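PDB 3SZ7: Hsc70 cochaperone (SGT), which acts as a co-chaperone that preferentially binds tail-anchored proteins destined for the endoplasmic reticulum and directs them to the GET pathway through get4 and get5. Local coordinates for residues A43-Y55 with D67-A81. Sequence-based numbering, arbitrary orientation.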
loop_
_atom_site.group_PDB
_atom_site.type_symbol
_atom_site.label_atom_id
_atom_site.label_comp_id
_atom_site.label_asym_id
_atom_site.label_seq_id
_atom_site.Cartn_x
_atom_site.Cartn_y
_atom_site.Cartn_z
ATOM N N ALA A 43 -10.925 -14.915 0.541
ATOM C CA ALA A 43 -9.537 -14.708 0.132
ATOM C C ALA A 43 -9.336 -14.437 -1.365
ATOM O O ALA A 43 -8.258 -14.681 -1.902
ATOM C CB ALA A 43 -8.663 -15.879 0.592
ATOM N N ASN A 44 -10.362 -13.934 -2.043
ATOM C CA ASN A 44 -10.182 -13.528 -3.427
ATOM C C ASN A 44 -9.259 -12.311 -3.497
ATOM O O ASN A 44 -9.520 -11.306 -2.845
ATOM C CB ASN A 44 -11.518 -13.210 -4.089
ATOM C CG ASN A 44 -11.354 -12.792 -5.531
ATOM O OD1 ASN A 44 -11.170 -11.613 -5.827
ATOM N ND2 ASN A 44 -11.400 -13.759 -6.438
ATOM N N PRO A 45 -8.170 -12.405 -4.275
ATOM C CA PRO A 45 -7.169 -11.328 -4.293
ATOM C C PRO A 45 -7.697 -10.011 -4.859
ATOM O O PRO A 45 -7.251 -8.954 -4.422
ATOM C CB PRO A 45 -6.059 -11.889 -5.183
ATOM C CG PRO A 45 -6.723 -12.945 -6.011
ATOM C CD PRO A 45 -7.782 -13.537 -5.135
ATOM N N ILE A 46 -8.626 -10.066 -5.808
ATOM C CA ILE A 46 -9.207 -8.835 -6.336
ATOM C C ILE A 46 -10.059 -8.155 -5.278
ATOM O O ILE A 46 -9.911 -6.960 -5.032
ATOM C CB ILE A 46 -10.047 -9.081 -7.604
ATOM C CG1 ILE A 46 -9.143 -9.556 -8.742
ATOM C CG2 ILE A 46 -10.766 -7.806 -8.009
ATOM C CD1 ILE A 46 -9.889 -9.849 -10.027
ATOM N N TYR A 47 -10.942 -8.922 -4.643
ATOM C CA TYR A 47 -11.801 -8.379 -3.595
ATOM C C TYR A 47 -10.971 -7.921 -2.401
ATOM O O TYR A 47 -11.264 -6.891 -1.790
ATOM C CB TYR A 47 -12.833 -9.408 -3.136
ATOM C CG TYR A 47 -13.719 -9.959 -4.228
ATOM C CD1 TYR A 47 -13.845 -9.309 -5.451
ATOM C CD2 TYR A 47 -14.435 -11.133 -4.032
ATOM C CE1 TYR A 47 -14.663 -9.821 -6.452
ATOM C CE2 TYR A 47 -15.251 -11.644 -5.017
ATOM C CZ TYR A 47 -15.359 -10.989 -6.223
ATOM O OH TYR A 47 -16.174 -11.512 -7.200
ATOM N N LEU A 48 -9.936 -8.686 -2.064
ATOM C CA LEU A 48 -9.042 -8.300 -0.972
ATOM C C LEU A 48 -8.326 -6.989 -1.248
ATOM O O LEU A 48 -8.229 -6.126 -0.370
ATOM C CB LEU A 48 -8.010 -9.392 -0.687
ATOM C CG LEU A 48 -8.511 -10.614 0.084
ATOM C CD1 LEU A 48 -7.434 -11.679 0.114
ATOM C CD2 LEU A 48 -8.910 -10.201 1.492
ATOM N N SER A 49 -7.813 -6.838 -2.464
ATOM C CA SER A 49 -7.038 -5.647 -2.789
ATOM C C SER A 49 -7.939 -4.425 -2.875
ATOM O O SER A 49 -7.522 -3.319 -2.540
ATOM C CB SER A 49 -6.242 -5.840 -4.074
ATOM O OG SER A 49 -5.340 -6.925 -3.924
ATOM N N ASN A 50 -9.181 -4.632 -3.303
ATOM C CA ASN A 50 -10.169 -3.562 -3.258
ATOM C C ASN A 50 -10.520 -3.143 -1.831
ATOM O O ASN A 50 -10.582 -1.957 -1.534
ATOM C CB ASN A 50 -11.428 -3.931 -4.050
ATOM C CG ASN A 50 -11.239 -3.784 -5.549
ATOM O OD1 ASN A 50 -10.162 -3.415 -6.020
ATOM N ND2 ASN A 50 -12.284 -4.084 -6.309
ATOM N N ARG A 51 -10.737 -4.108 -0.943
ATOM C CA ARG A 51 -11.030 -3.767 0.444
ATOM C C ARG A 51 -9.834 -3.074 1.095
ATOM O O ARG A 51 -9.999 -2.197 1.945
ATOM C CB ARG A 51 -11.463 -4.991 1.262
ATOM C CG ARG A 51 -12.109 -4.606 2.590
ATOM C CD ARG A 51 -12.741 -5.787 3.312
ATOM N NE ARG A 51 -11.748 -6.782 3.700
ATOM C CZ ARG A 51 -12.030 -7.893 4.370
ATOM N NH1 ARG A 51 -13.283 -8.151 4.737
ATOM N NH2 ARG A 51 -11.059 -8.745 4.677
ATOM N N ALA A 52 -8.631 -3.472 0.693
ATOM C CA ALA A 52 -7.415 -2.810 1.168
ATOM C C ALA A 52 -7.414 -1.334 0.788
ATOM O O ALA A 52 -7.007 -0.486 1.578
ATOM C CB ALA A 52 -6.167 -3.502 0.624
ATOM N N ALA A 53 -7.874 -1.024 -0.420
ATOM C CA ALA A 53 -7.911 0.362 -0.874
ATOM C C ALA A 53 -8.869 1.171 -0.012
ATOM O O ALA A 53 -8.605 2.339 0.307
ATOM C CB ALA A 53 -8.323 0.440 -2.339
ATOM N N ALA A 54 -9.983 0.546 0.362
ATOM C CA ALA A 54 -10.995 1.203 1.182
ATOM C C ALA A 54 -10.482 1.427 2.601
ATOM O O ALA A 54 -10.729 2.478 3.206
ATOM C CB ALA A 54 -12.286 0.381 1.195
ATOM N N TYR A 55 -9.763 0.443 3.134
ATOM C CA TYR A 55 -9.140 0.601 4.440
ATOM C C TYR A 55 -8.119 1.741 4.411
ATOM O O TYR A 55 -8.114 2.591 5.295
ATOM C CB TYR A 55 -8.485 -0.703 4.895
ATOM C CG TYR A 55 -9.452 -1.679 5.537
ATOM C CD1 TYR A 55 -10.353 -1.256 6.505
ATOM C CD2 TYR A 55 -9.461 -3.019 5.172
ATOM C CE1 TYR A 55 -11.239 -2.147 7.097
ATOM C CE2 TYR A 55 -10.342 -3.913 5.756
ATOM C CZ TYR A 55 -11.227 -3.469 6.717
ATOM O OH TYR A 55 -12.102 -4.355 7.301
ATOM N N ASP A 67 -5.134 -7.125 4.498
ATOM C CA ASP A 67 -5.833 -7.509 3.272
ATOM C C ASP A 67 -4.859 -7.672 2.111
ATOM O O ASP A 67 -4.890 -8.676 1.395
ATOM C CB ASP A 67 -6.891 -6.476 2.890
ATOM C CG ASP A 67 -8.224 -6.737 3.552
ATOM O OD1 ASP A 67 -8.345 -7.748 4.284
ATOM O OD2 ASP A 67 -9.156 -5.932 3.332
ATOM N N ALA A 68 -4.012 -6.664 1.906
ATOM C CA ALA A 68 -3.067 -6.703 0.801
ATOM C C ALA A 68 -2.091 -7.871 0.949
ATOM O O ALA A 68 -1.798 -8.567 -0.019
ATOM C CB ALA A 68 -2.322 -5.364 0.671
ATOM N N GLU A 69 -1.609 -8.107 2.165
ATOM C CA GLU A 69 -0.699 -9.227 2.392
ATOM C C GLU A 69 -1.355 -10.548 2.029
ATOM O O GLU A 69 -0.765 -11.371 1.333
ATOM C CB GLU A 69 -0.251 -9.286 3.843
ATOM C CG GLU A 69 0.786 -8.246 4.201
ATOM C CD GLU A 69 1.217 -8.358 5.641
ATOM O OE1 GLU A 69 0.369 -8.733 6.476
ATOM O OE2 GLU A 69 2.398 -8.082 5.936
ATOM N N LEU A 70 -2.571 -10.755 2.514
ATOM C CA LEU A 70 -3.277 -11.995 2.224
ATOM C C LEU A 70 -3.436 -12.183 0.717
ATOM O O LEU A 70 -3.269 -13.288 0.203
ATOM C CB LEU A 70 -4.636 -12.032 2.923
ATOM C CG LEU A 70 -5.372 -13.364 2.720
ATOM C CD1 LEU A 70 -4.502 -14.515 3.203
ATOM C CD2 LEU A 70 -6.715 -13.346 3.439
ATOM N N ALA A 71 -3.744 -11.102 0.010
ATOM C CA ALA A 71 -3.832 -11.162 -1.447
ATOM C C ALA A 71 -2.510 -11.579 -2.090
ATOM O O ALA A 71 -2.505 -12.352 -3.046
ATOM C CB ALA A 71 -4.306 -9.836 -2.015
ATOM N N THR A 72 -1.394 -11.067 -1.577
ATOM C CA THR A 72 -0.087 -11.423 -2.121
ATOM C C THR A 72 0.297 -12.853 -1.772
ATOM O O THR A 72 1.104 -13.469 -2.469
ATOM C CB THR A 72 1.043 -10.478 -1.640
ATOM O OG1 THR A 72 1.194 -10.585 -0.217
ATOM C CG2 THR A 72 0.743 -9.040 -2.030
ATOM N N VAL A 73 -0.273 -13.377 -0.690
ATOM C CA VAL A 73 -0.005 -14.754 -0.295
ATOM C C VAL A 73 -0.774 -15.704 -1.205
ATOM O O VAL A 73 -0.241 -16.718 -1.656
ATOM C CB VAL A 73 -0.393 -15.018 1.176
ATOM C CG1 VAL A 73 -0.299 -16.501 1.494
ATOM C CG2 VAL A 73 0.494 -14.208 2.114
ATOM N N VAL A 74 -2.028 -15.360 -1.476
ATOM C CA VAL A 74 -2.882 -16.146 -2.362
ATOM C C VAL A 74 -2.412 -16.075 -3.814
ATOM O O VAL A 74 -2.399 -17.080 -4.526
ATOM C CB VAL A 74 -4.347 -15.670 -2.276
ATOM C CG1 VAL A 74 -5.182 -16.285 -3.394
ATOM C CG2 VAL A 74 -4.923 -16.011 -0.908
ATOM N N ASP A 75 -2.017 -14.882 -4.244
ATOM C CA ASP A 75 -1.610 -14.661 -5.624
ATOM C C ASP A 75 -0.417 -13.709 -5.695
ATOM O O ASP A 75 -0.588 -12.515 -5.944
ATOM C CB ASP A 75 -2.783 -14.092 -6.427
ATOM C CG ASP A 75 -2.510 -14.065 -7.919
ATOM O OD1 ASP A 75 -1.377 -14.398 -8.327
ATOM O OD2 ASP A 75 -3.427 -13.702 -8.684
ATOM N N PRO A 76 0.796 -14.237 -5.478
ATOM C CA PRO A 76 2.009 -13.409 -5.484
ATOM C C PRO A 76 2.290 -12.784 -6.850
ATOM O O PRO A 76 3.167 -11.926 -6.958
ATOM C CB PRO A 76 3.116 -14.405 -5.119
ATOM C CG PRO A 76 2.569 -15.742 -5.474
ATOM C CD PRO A 76 1.093 -15.654 -5.209
ATOM N N LYS A 77 1.555 -13.206 -7.875
ATOM C CA LYS A 77 1.743 -12.677 -9.226
ATOM C C LYS A 77 0.792 -11.522 -9.537
ATOM O O LYS A 77 0.775 -11.005 -10.653
ATOM C CB LYS A 77 1.531 -13.786 -10.255
ATOM C CG LYS A 77 2.423 -14.999 -10.065
ATOM C CD LYS A 77 3.771 -14.820 -10.741
ATOM C CE LYS A 77 4.408 -16.175 -11.024
ATOM N NZ LYS A 77 5.741 -16.052 -11.677
ATOM N N TYR A 78 -0.008 -11.124 -8.554
ATOM C CA TYR A 78 -0.992 -10.061 -8.757
ATOM C C TYR A 78 -0.393 -8.727 -8.346
ATOM O O TYR A 78 -0.360 -8.396 -7.164
ATOM C CB TYR A 78 -2.265 -10.362 -7.967
ATOM C CG TYR A 78 -3.371 -9.351 -8.111
ATOM C CD1 TYR A 78 -3.648 -8.753 -9.335
ATOM C CD2 TYR A 78 -4.169 -9.029 -7.028
ATOM C CE1 TYR A 78 -4.673 -7.838 -9.458
ATOM C CE2 TYR A 78 -5.196 -8.124 -7.146
ATOM C CZ TYR A 78 -5.447 -7.532 -8.357
ATOM O OH TYR A 78 -6.482 -6.631 -8.439
ATOM N N SER A 79 0.077 -7.962 -9.330
ATOM C CA SER A 79 0.857 -6.762 -9.047
ATOM C C SER A 79 0.099 -5.721 -8.229
ATOM O O SER A 79 0.701 -5.042 -7.398
ATOM C CB SER A 79 1.409 -6.138 -10.339
ATOM O OG SER A 79 0.391 -5.471 -11.067
ATOM N N LYS A 80 -1.209 -5.587 -8.453
ATOM C CA LYS A 80 -1.983 -4.576 -7.729
ATOM C C LYS A 80 -1.937 -4.788 -6.214
ATOM O O LYS A 80 -1.874 -3.824 -5.449
ATOM C CB LYS A 80 -3.437 -4.508 -8.221
ATOM C CG LYS A 80 -4.172 -3.239 -7.792
ATOM C CD LYS A 80 -5.604 -3.184 -8.330
ATOM C CE LYS A 80 -5.642 -3.009 -9.841
ATOM N NZ LYS A 80 -5.302 -1.627 -10.282
ATOM N N ALA A 81 -1.956 -6.043 -5.782
ATOM C CA ALA A 81 -1.910 -6.352 -4.357
ATOM C C ALA A 81 -0.608 -5.858 -3.732
ATOM O O ALA A 81 -0.604 -5.353 -2.611
ATOM C CB ALA A 81 -2.087 -7.849 -4.122
#
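R51 and D67 supply the ionic part of a contact between the two helices of what is predicted to be the second TPR repeat. Segments 45-55 and 67-74 run near-antiparallel (160°), their axes 8.1 Å apart. The guanidinium grips the carboxylate side-on: R51 NE donates to D67 OD2 at 2.8 Å and R51 NH2 to D67 OD1 at 2.9 Å, both on syn sides, with the planes only 9° apart. A bend at chi3 (64°) turns the end of R51 onto D67, whose side chain enters as a knob among L48, R51, A52 and Y55. The edge of the Y55 ring also meets OD2, while T35 of helix 27-40 takes R51 NH1.

Among apolar groups, L48 CD1 lies 3.7 Å from L70 CG, and P45 CB and L48 CB converge on the A71 methyl, where the CA atoms of P45 and A71 approach to 4.4 Å. A52 faces A68, and V74 CG2 touches A43 CB and O.

At the end of the D75-Y78 turn, the Y78 ring brings its CE2 edge to P45 O, at 3.5 Å. That carbonyl accepts from S49 N and OG, satisfying a hydroxyl wedged among A71, Y78 and A81 of helix 79-91. The two-pronged salt bridge, likewise, fixes the rotation of the D67 carboxylate.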